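Local atomic coordinates of soluble lytic murein transglycosylase (Pseudomonas aeruginosa, PDB entry 5OHU), a protein that probably cleaves the glycan strands of bacterial peptidoglycan as a lytic transglycosylase, acting in both exolytic and endolytic turnover. Residues A[117-122]-A[127-132]. Sequence-based numbering, arbitrary orientation.
Sequences NYYDPK and ELDCLY. With PO4 (phosphate ion), chain E; PO4 (phosphate ion), chain F.
Between Y132 and P121 the ring of Y119 is held on both faces. The Y132 ring lies over one of them as an offset stack, with centroids 4.5 Å apart and planes turned by 22°. The overlap is lopsided: CE2 of Y119 sits 3.3 Å from CG of Y132, and CB of Y132 adds a CH-pi contact over the same face. On the opposite face the backbone N of P121 rests near the rim, because the chain folds back beneath the ring it has just left. Two neighbours line the edge: CB of L128 lies 3.7 Å from CE1 of Y119, and OD1 of D129 lies in the ring plane beside the hydroxyl.

That hydroxyl donates a hydrogen bond to D129 OD1, although 2.4 Å between OH and OD1 is implausibly short for an ordinary one, and the exact length is doubtful. The carboxylate stands nearly upright to the ring, the two planes being 84° apart. A chi1 of 166° swings the Y119 ring away from its own backbone N and lays it against L128 and Y132, with the hydroxyl at D129.

Two waters extend the D129 contact to the turn. One donates to D129 OD2 and, over a doubtfully short distance, to P121 O; another lies 3.0 Å from both D129 OD1 and D120 O. The turn itself is an Asx turn, in which D120 OD1 accepts from K122 N. At the far end of the stack the Y132 hydroxyl donates to a phosphate ion, probably from the crystallisation liquor.

The example illustrates how a tyrosine just past a helix end can tie an interhelical loop to the next helix. Here it joins the exit of helix 112-118 to helix 126-138, which L128 packs against helix 95-108 and the C130-C163 disulfide links to helix 161-172.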
loop_
_atom_site.group_PDB
_atom_site.type_symbol
_atom_site.label_atom_id
_atom_site.label_comp_id
_atom_site.label_asym_id
_atom_site.label_seq_id
_atom_site.Cartn_x
_atom_site.Cartn_y
_atom_site.Cartn_z
ATOM N N ASN A 117 26.553 -16.911 -11.366
ATOM C CA ASN A 117 26.567 -15.948 -12.456
ATOM C C ASN A 117 25.188 -15.336 -12.655
ATOM O O ASN A 117 25.074 -14.209 -13.140
ATOM C CB ASN A 117 27.038 -16.605 -13.756
ATOM C CG ASN A 117 28.538 -16.794 -13.808
ATOM O OD1 ASN A 117 29.270 -16.293 -12.952
ATOM N ND2 ASN A 117 29.010 -17.503 -14.835
ATOM N N TYR A 118 24.135 -16.065 -12.299
ATOM C CA TYR A 118 22.778 -15.623 -12.575
ATOM C C TYR A 118 21.929 -15.352 -11.351
ATOM O O TYR A 118 20.812 -14.846 -11.514
ATOM C CB TYR A 118 22.055 -16.645 -13.466
ATOM C CG TYR A 118 22.567 -16.544 -14.869
ATOM C CD1 TYR A 118 22.035 -15.624 -15.751
ATOM C CD2 TYR A 118 23.642 -17.311 -15.280
ATOM C CE1 TYR A 118 22.531 -15.504 -17.021
ATOM C CE2 TYR A 118 24.145 -17.196 -16.541
ATOM C CZ TYR A 118 23.578 -16.299 -17.415
ATOM O OH TYR A 118 24.085 -16.183 -18.683
ATOM N N TYR A 119 22.419 -15.642 -10.145
ATOM C CA TYR A 119 21.654 -15.339 -8.943
ATOM C C TYR A 119 21.480 -13.833 -8.777
ATOM O O TYR A 119 22.460 -13.092 -8.692
ATOM C CB TYR A 119 22.333 -15.923 -7.710
ATOM C CG TYR A 119 21.764 -15.354 -6.441
ATOM C CD1 TYR A 119 20.441 -15.568 -6.104
ATOM C CD2 TYR A 119 22.534 -14.568 -5.600
ATOM C CE1 TYR A 119 19.900 -15.023 -4.966
ATOM C CE2 TYR A 119 21.997 -14.021 -4.444
ATOM C CZ TYR A 119 20.684 -14.251 -4.133
ATOM O OH TYR A 119 20.139 -13.721 -2.977
ATOM N N ASP A 120 20.228 -13.395 -8.685
ATOM C CA ASP A 120 19.878 -11.985 -8.510
ATOM C C ASP A 120 19.155 -11.776 -7.188
ATOM O O ASP A 120 17.971 -12.143 -7.075
ATOM C CB ASP A 120 18.981 -11.503 -9.648
ATOM C CG ASP A 120 18.784 -9.980 -9.636
ATOM O OD1 ASP A 120 19.196 -9.316 -8.653
ATOM O OD2 ASP A 120 18.275 -9.442 -10.636
ATOM N N PRO A 121 19.781 -11.156 -6.188
ATOM C CA PRO A 121 19.054 -10.846 -4.942
ATOM C C PRO A 121 17.767 -10.077 -5.171
ATOM O O PRO A 121 16.805 -10.243 -4.406
ATOM C CB PRO A 121 20.054 -9.995 -4.153
ATOM C CG PRO A 121 21.396 -10.335 -4.700
ATOM C CD PRO A 121 21.202 -10.776 -6.133
ATOM N N LYS A 122 17.715 -9.245 -6.209
ATOM C CA LYS A 122 16.558 -8.400 -6.442
ATOM C C LYS A 122 15.378 -9.161 -7.013
ATOM O O LYS A 122 14.315 -8.566 -7.191
ATOM C CB LYS A 122 16.927 -7.236 -7.362
ATOM C CG LYS A 122 17.835 -6.229 -6.686
ATOM C CD LYS A 122 17.416 -6.006 -5.219
ATOM C CE LYS A 122 18.547 -6.345 -4.231
ATOM N NZ LYS A 122 18.160 -6.078 -2.822
ATOM N N GLU A 127 13.941 -18.449 -1.534
ATOM C CA GLU A 127 14.553 -19.735 -1.839
ATOM C C GLU A 127 15.927 -19.565 -2.479
ATOM O O GLU A 127 16.873 -20.288 -2.144
ATOM C CB GLU A 127 13.627 -20.539 -2.751
ATOM C CG GLU A 127 14.160 -21.923 -3.096
ATOM C CD GLU A 127 13.231 -22.695 -4.033
ATOM O OE1 GLU A 127 13.525 -23.873 -4.314
ATOM O OE2 GLU A 127 12.205 -22.130 -4.485
ATOM N N LEU A 128 16.061 -18.613 -3.398
ATOM C CA LEU A 128 17.359 -18.385 -4.022
ATOM C C LEU A 128 18.352 -17.782 -3.029
ATOM O O LEU A 128 19.531 -18.158 -3.009
ATOM C CB LEU A 128 17.200 -17.479 -5.249
ATOM C CG LEU A 128 16.287 -17.935 -6.379
ATOM C CD1 LEU A 128 16.103 -16.807 -7.372
ATOM C CD2 LEU A 128 16.849 -19.177 -7.078
ATOM N N ASP A 129 17.895 -16.841 -2.203
ATOM C CA ASP A 129 18.751 -16.301 -1.151
ATOM C C ASP A 129 19.314 -17.416 -0.281
ATOM O O ASP A 129 20.503 -17.419 0.057
ATOM C CB ASP A 129 17.972 -15.291 -0.300
ATOM C CG ASP A 129 17.416 -14.134 -1.117
ATOM O OD1 ASP A 129 17.806 -13.974 -2.300
ATOM O OD2 ASP A 129 16.591 -13.368 -0.568
ATOM N N CYS A 130 18.489 -18.403 0.053
ATOM C CA CYS A 130 18.984 -19.500 0.885
ATOM C C CYS A 130 19.970 -20.377 0.134
ATOM O O CYS A 130 21.012 -20.750 0.689
ATOM C CB CYS A 130 17.809 -20.303 1.418
ATOM S SG CYS A 130 17.063 -19.330 2.766
ATOM N N LEU A 131 19.678 -20.691 -1.138
ATOM C CA LEU A 131 20.655 -21.395 -1.959
ATOM C C LEU A 131 21.947 -20.595 -2.062
ATOM O O LEU A 131 23.040 -21.168 -2.063
ATOM C CB LEU A 131 20.065 -21.665 -3.343
ATOM C CG LEU A 131 18.907 -22.672 -3.316
ATOM C CD1 LEU A 131 18.201 -22.737 -4.659
ATOM C CD2 LEU A 131 19.453 -24.029 -2.936
ATOM N N TYR A 132 21.848 -19.262 -2.129
ATOM C CA TYR A 132 23.065 -18.454 -2.209
ATOM C C TYR A 132 23.864 -18.531 -0.917
ATOM O O TYR A 132 25.099 -18.617 -0.948
ATOM C CB TYR A 132 22.722 -17.004 -2.541
ATOM C CG TYR A 132 23.930 -16.127 -2.746
ATOM C CD1 TYR A 132 24.854 -16.398 -3.766
ATOM C CD2 TYR A 132 24.151 -15.022 -1.917
ATOM C CE1 TYR A 132 25.972 -15.582 -3.956
ATOM C CE2 TYR A 132 25.253 -14.191 -2.094
ATOM C CZ TYR A 132 26.155 -14.469 -3.115
ATOM O OH TYR A 132 27.241 -13.640 -3.274
HETATM P P PO4 E . 14.217 -5.034 -3.632
HETATM O O1 PO4 E . 13.105 -4.575 -2.715
HETATM O O2 PO4 E . 13.627 -5.501 -4.944
HETATM O O3 PO4 E . 14.979 -6.169 -2.985
HETATM O O4 PO4 E . 15.171 -3.891 -3.887
HETATM P P PO4 F . 30.647 -14.231 -5.439
HETATM O O1 PO4 F . 29.521 -14.615 -4.508
HETATM O O2 PO4 F . 31.236 -15.467 -6.081
HETATM O O3 PO4 F . 31.732 -13.510 -4.670
HETATM O O4 PO4 F . 30.087 -13.315 -6.501
HETATM O O HOH W 1 16.320 -13.433 -4.864
HETATM O O HOH W 2 16.456 -10.852 -2.000
#